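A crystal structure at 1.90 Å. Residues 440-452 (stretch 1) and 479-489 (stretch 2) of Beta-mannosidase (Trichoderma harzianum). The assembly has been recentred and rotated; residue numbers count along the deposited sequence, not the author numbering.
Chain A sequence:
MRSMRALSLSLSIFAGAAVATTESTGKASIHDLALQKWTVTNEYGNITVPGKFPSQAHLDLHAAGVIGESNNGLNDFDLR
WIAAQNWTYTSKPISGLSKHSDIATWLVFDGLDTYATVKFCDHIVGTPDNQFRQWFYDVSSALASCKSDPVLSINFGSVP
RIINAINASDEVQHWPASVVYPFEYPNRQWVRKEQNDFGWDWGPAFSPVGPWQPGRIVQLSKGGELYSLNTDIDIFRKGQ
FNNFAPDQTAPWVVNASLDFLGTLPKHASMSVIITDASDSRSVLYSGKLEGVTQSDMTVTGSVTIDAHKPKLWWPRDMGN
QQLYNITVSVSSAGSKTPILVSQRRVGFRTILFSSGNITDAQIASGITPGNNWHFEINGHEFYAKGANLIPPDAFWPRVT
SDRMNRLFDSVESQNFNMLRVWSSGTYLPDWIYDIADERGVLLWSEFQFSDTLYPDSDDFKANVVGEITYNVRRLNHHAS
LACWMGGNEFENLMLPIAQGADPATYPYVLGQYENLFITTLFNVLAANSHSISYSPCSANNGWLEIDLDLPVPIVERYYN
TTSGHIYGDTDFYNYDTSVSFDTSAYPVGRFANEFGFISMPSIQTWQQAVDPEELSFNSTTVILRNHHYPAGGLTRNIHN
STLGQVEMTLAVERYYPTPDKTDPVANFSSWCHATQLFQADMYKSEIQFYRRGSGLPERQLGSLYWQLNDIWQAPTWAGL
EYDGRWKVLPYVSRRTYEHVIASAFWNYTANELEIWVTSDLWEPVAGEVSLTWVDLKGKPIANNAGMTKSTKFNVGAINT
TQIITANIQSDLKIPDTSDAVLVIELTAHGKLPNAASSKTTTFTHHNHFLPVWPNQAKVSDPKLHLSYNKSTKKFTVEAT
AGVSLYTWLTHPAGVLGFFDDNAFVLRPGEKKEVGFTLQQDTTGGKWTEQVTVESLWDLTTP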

# COMPACT_ATOMS: atom_id res chain seq x y z
N GLY A 440 -6.69 -27.01 27.00
CA GLY A 440 -7.72 -28.04 26.82
C GLY A 440 -8.42 -28.11 25.47
O GLY A 440 -9.61 -28.46 25.39
N VAL A 441 -7.70 -27.79 24.40
CA VAL A 441 -8.24 -27.89 23.06
C VAL A 441 -7.75 -29.20 22.45
O VAL A 441 -6.55 -29.42 22.27
CB VAL A 441 -7.82 -26.65 22.22
CG1 VAL A 441 -8.45 -26.67 20.84
CG2 VAL A 441 -8.15 -25.34 22.94
N LEU A 442 -8.68 -30.11 22.12
CA LEU A 442 -8.28 -31.36 21.46
C LEU A 442 -7.78 -31.08 20.07
O LEU A 442 -8.41 -30.27 19.36
CB LEU A 442 -9.48 -32.34 21.38
CG LEU A 442 -9.87 -32.95 22.73
CD1 LEU A 442 -11.16 -33.78 22.62
CD2 LEU A 442 -8.75 -33.82 23.26
N LEU A 443 -6.66 -31.70 19.68
CA LEU A 443 -6.09 -31.56 18.36
C LEU A 443 -6.19 -32.86 17.55
O LEU A 443 -5.38 -33.77 17.72
CB LEU A 443 -4.62 -31.12 18.42
CG LEU A 443 -4.40 -29.74 18.98
CD1 LEU A 443 -2.96 -29.28 18.92
CD2 LEU A 443 -5.36 -28.75 18.38
N TRP A 444 -7.14 -32.92 16.65
CA TRP A 444 -7.21 -34.00 15.73
C TRP A 444 -6.12 -33.77 14.71
O TRP A 444 -6.24 -32.89 13.94
CB TRP A 444 -8.59 -34.00 15.10
CG TRP A 444 -8.78 -34.54 13.73
CD1 TRP A 444 -7.85 -34.86 12.79
CD2 TRP A 444 -10.03 -34.88 13.16
NE1 TRP A 444 -8.45 -35.33 11.68
CE2 TRP A 444 -9.79 -35.35 11.87
CE3 TRP A 444 -11.34 -34.76 13.60
CZ2 TRP A 444 -10.81 -35.76 11.01
CZ3 TRP A 444 -12.35 -35.18 12.75
CH2 TRP A 444 -12.09 -35.64 11.48
N SER A 445 -5.13 -34.64 14.64
CA SER A 445 -3.96 -34.44 13.85
C SER A 445 -3.84 -35.36 12.66
O SER A 445 -4.48 -36.40 12.61
CB SER A 445 -2.70 -34.50 14.71
OG SER A 445 -2.89 -33.68 15.81
N GLU A 446 -3.04 -34.93 11.69
CA GLU A 446 -2.98 -35.63 10.40
C GLU A 446 -1.56 -35.72 9.88
O GLU A 446 -0.71 -34.90 10.21
CB GLU A 446 -3.91 -34.95 9.38
CG GLU A 446 -5.38 -34.99 9.83
CD GLU A 446 -6.43 -34.64 8.76
OE1 GLU A 446 -6.14 -34.14 7.66
OE2 GLU A 446 -7.62 -34.86 9.05
N PHE A 447 -1.31 -36.75 9.07
CA PHE A 447 -0.05 -36.89 8.36
C PHE A 447 -0.07 -36.04 7.07
O PHE A 447 -1.13 -35.85 6.47
CB PHE A 447 0.22 -38.36 8.02
CG PHE A 447 0.29 -39.29 9.23
CD1 PHE A 447 0.70 -38.85 10.47
CD2 PHE A 447 -0.02 -40.64 9.07
CE1 PHE A 447 0.78 -39.72 11.54
CE2 PHE A 447 0.06 -41.52 10.14
CZ PHE A 447 0.46 -41.05 11.39
N GLN A 448 1.10 -35.57 6.61
CA GLN A 448 1.11 -34.55 5.54
C GLN A 448 0.85 -35.09 4.14
O GLN A 448 1.72 -35.13 3.29
CB GLN A 448 2.39 -33.70 5.63
CG GLN A 448 2.63 -33.12 7.02
CD GLN A 448 1.42 -32.37 7.57
OE1 GLN A 448 0.78 -31.62 6.85
NE2 GLN A 448 1.13 -32.55 8.84
N PHE A 449 -0.37 -35.55 3.90
CA PHE A 449 -0.75 -36.04 2.60
C PHE A 449 -2.17 -35.53 2.28
O PHE A 449 -3.07 -35.67 3.10
CB PHE A 449 -0.74 -37.57 2.59
CG PHE A 449 0.60 -38.17 2.92
CD1 PHE A 449 1.52 -38.45 1.90
CD2 PHE A 449 0.94 -38.49 4.23
CE1 PHE A 449 2.76 -39.03 2.21
CE2 PHE A 449 2.16 -39.04 4.54
CZ PHE A 449 3.08 -39.31 3.52
N SER A 450 -2.36 -34.95 1.09
CA SER A 450 -3.54 -34.12 0.88
C SER A 450 -4.00 -33.86 -0.58
O SER A 450 -3.27 -33.29 -1.38
CB SER A 450 -3.31 -32.79 1.64
OG SER A 450 -4.43 -31.94 1.56
N ASP A 451 -5.20 -34.34 -0.90
CA ASP A 451 -5.91 -33.99 -2.11
C ASP A 451 -5.14 -34.36 -3.39
O ASP A 451 -5.21 -33.68 -4.41
CB ASP A 451 -6.22 -32.49 -2.08
CG ASP A 451 -7.31 -32.10 -3.07
OD1 ASP A 451 -8.12 -32.98 -3.47
OD2 ASP A 451 -7.34 -30.91 -3.45
N THR A 452 -4.41 -35.46 -3.32
CA THR A 452 -3.81 -36.08 -4.48
C THR A 452 -3.38 -37.46 -4.04
O THR A 452 -3.46 -37.79 -2.85
CB THR A 452 -2.62 -35.26 -5.02
OG1 THR A 452 -2.26 -35.73 -6.34
CG2 THR A 452 -1.45 -35.31 -4.06
N ALA A 479 -1.11 -34.29 25.81
CA ALA A 479 -2.50 -34.63 26.18
C ALA A 479 -3.55 -34.12 25.18
O ALA A 479 -4.61 -34.74 25.01
CB ALA A 479 -2.83 -34.14 27.56
N SER A 480 -3.23 -33.02 24.48
CA SER A 480 -4.15 -32.45 23.47
C SER A 480 -4.31 -33.34 22.22
O SER A 480 -5.30 -33.24 21.51
CB SER A 480 -3.65 -31.08 23.07
OG SER A 480 -2.58 -31.24 22.17
N LEU A 481 -3.33 -34.19 21.93
CA LEU A 481 -3.33 -34.99 20.72
C LEU A 481 -4.50 -35.95 20.81
O LEU A 481 -4.65 -36.66 21.78
CB LEU A 481 -2.02 -35.77 20.57
CG LEU A 481 -1.95 -36.78 19.41
CD1 LEU A 481 -2.12 -36.08 18.07
CD2 LEU A 481 -0.63 -37.58 19.43
N ALA A 482 -5.35 -35.95 19.79
CA ALA A 482 -6.62 -36.66 19.89
C ALA A 482 -6.79 -37.83 18.93
O ALA A 482 -7.65 -38.70 19.14
CB ALA A 482 -7.73 -35.66 19.72
N CYS A 483 -5.98 -37.86 17.89
CA CYS A 483 -6.04 -38.91 16.88
C CYS A 483 -5.01 -38.59 15.80
O CYS A 483 -4.48 -37.47 15.76
CB CYS A 483 -7.43 -39.03 16.23
SG CYS A 483 -7.96 -37.56 15.29
N TRP A 484 -4.70 -39.59 14.98
CA TRP A 484 -3.93 -39.41 13.78
C TRP A 484 -4.76 -39.91 12.62
O TRP A 484 -5.31 -41.01 12.67
CB TRP A 484 -2.62 -40.20 13.80
CG TRP A 484 -1.57 -39.56 14.58
CD1 TRP A 484 -1.07 -40.00 15.76
CD2 TRP A 484 -0.85 -38.36 14.26
NE1 TRP A 484 -0.07 -39.16 16.19
CE2 TRP A 484 0.07 -38.13 15.29
CE3 TRP A 484 -0.93 -37.42 13.20
CZ2 TRP A 484 0.94 -37.04 15.31
CZ3 TRP A 484 -0.05 -36.35 13.20
CH2 TRP A 484 0.85 -36.14 14.26
N MET A 485 -4.85 -39.11 11.57
CA MET A 485 -5.45 -39.56 10.34
C MET A 485 -4.40 -39.43 9.26
O MET A 485 -3.51 -38.54 9.32
CB MET A 485 -6.77 -38.81 10.05
CG MET A 485 -7.78 -38.90 11.22
SD MET A 485 -9.51 -39.03 10.70
CE MET A 485 -10.31 -39.03 12.30
N GLY A 486 -4.44 -40.38 8.33
CA GLY A 486 -3.37 -40.59 7.34
C GLY A 486 -3.24 -39.47 6.32
O GLY A 486 -2.15 -39.24 5.75
N GLY A 487 -4.33 -38.74 6.09
CA GLY A 487 -4.31 -37.66 5.11
C GLY A 487 -5.67 -37.18 4.69
O GLY A 487 -6.71 -37.78 5.00
N ASN A 488 -5.66 -36.09 3.95
CA ASN A 488 -6.88 -35.38 3.62
C ASN A 488 -7.47 -35.83 2.30
O ASN A 488 -6.83 -35.85 1.29
CB ASN A 488 -6.58 -33.88 3.67
CG ASN A 488 -7.68 -33.03 3.09
OD1 ASN A 488 -8.78 -33.01 3.60
ND2 ASN A 488 -7.40 -32.37 1.97
N GLU A 489 -8.76 -36.16 2.34
CA GLU A 489 -9.60 -36.45 1.15
C GLU A 489 -9.23 -37.60 0.19
O GLU A 489 -9.20 -37.40 -1.02
CB GLU A 489 -9.82 -35.16 0.35
CG GLU A 489 -11.17 -34.51 0.66
CD GLU A 489 -11.10 -32.99 0.73
OE1 GLU A 489 -10.15 -32.41 0.14
OE2 GLU A 489 -12.03 -32.38 1.36

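The most unusual feature of this contact is a pair of slips in register that cancel. Two parallel strands, 442-446 and 481-485, begin with L443 beside L481, but the second strand gains one residue at A482-C483, a bulge opposite W444, so that S445 pairs with W484 and E446 with M485. The strands then stay in step to F447, whose N donates a hydrogen bond to M485 O at 2.8 Å. Next the first stretch gains a residue: F447 lies beside G486, but F449, not Q448, lies beside G487. This extra residue is taken up in a tight turn, in which F449 N donates to F447 O at 2.7 Å, while Q448 makes no contact with the other stretch. Pairing resumes as N488 N donates to F449 O (2.8 Å) and D451 N to N488 O (3.1 Å), and S450 beside N488 restores the register of L443 with L481.

Glycine suits position 487. G487 CA lies 3.1 Å from F449 O, and a CB on G487 would clash with that same oxygen; the backbone angles, too, call for glycine. N488 then reinforces the resumed pairing with its side chain, its amide ND2 donating to S450 OG at 3.0 Å.

Within the strands, L443 brackets L481 in the regular parallel way, L443 N donating to S480 O (2.8 Å) and L443 O accepting from A482 N (3.0 Å). S445 brackets W484 likewise, through S445 N to C483 O (3.1 Å) and M485 N to S445 O (2.9 Å). Two steps along the first strand thus match three along the second. A482 is the extra residue, its backbone angles off the usual strand values and its CB turned toward the first strand, 4.1 Å from L442 CB, a place where a small alanine fits.

The two faces of the sheet differ in character. On the face bearing W444, E446, C483 and M485, sulfur meets an aromatic ring. C483 SG sits over the five-membered ring of W444, 3.5 Å from W444 CG, and M485 CE lies over the six-membered ring of the same indole, making a CH-pi contact. Polarizable sulfur and a flexible methionine chain are well matched to this broad apolar surface. The indole's polar edge is satisfied separately: W444 NE1 donates to E446 OE2 at 2.8 Å, so the buried glutamate has a role beside the tryptophan.

On the other face, W484 is sandwiched. S445 CB covers one side of its ring, 3.6 Å from W484 CZ3, where a small serine lets the indole lie close to the strand. F447 covers the opposite side, with F447 CE1 3.3 Å from W484 CE3; the two rings are near parallel but slid apart, so they barely overlap.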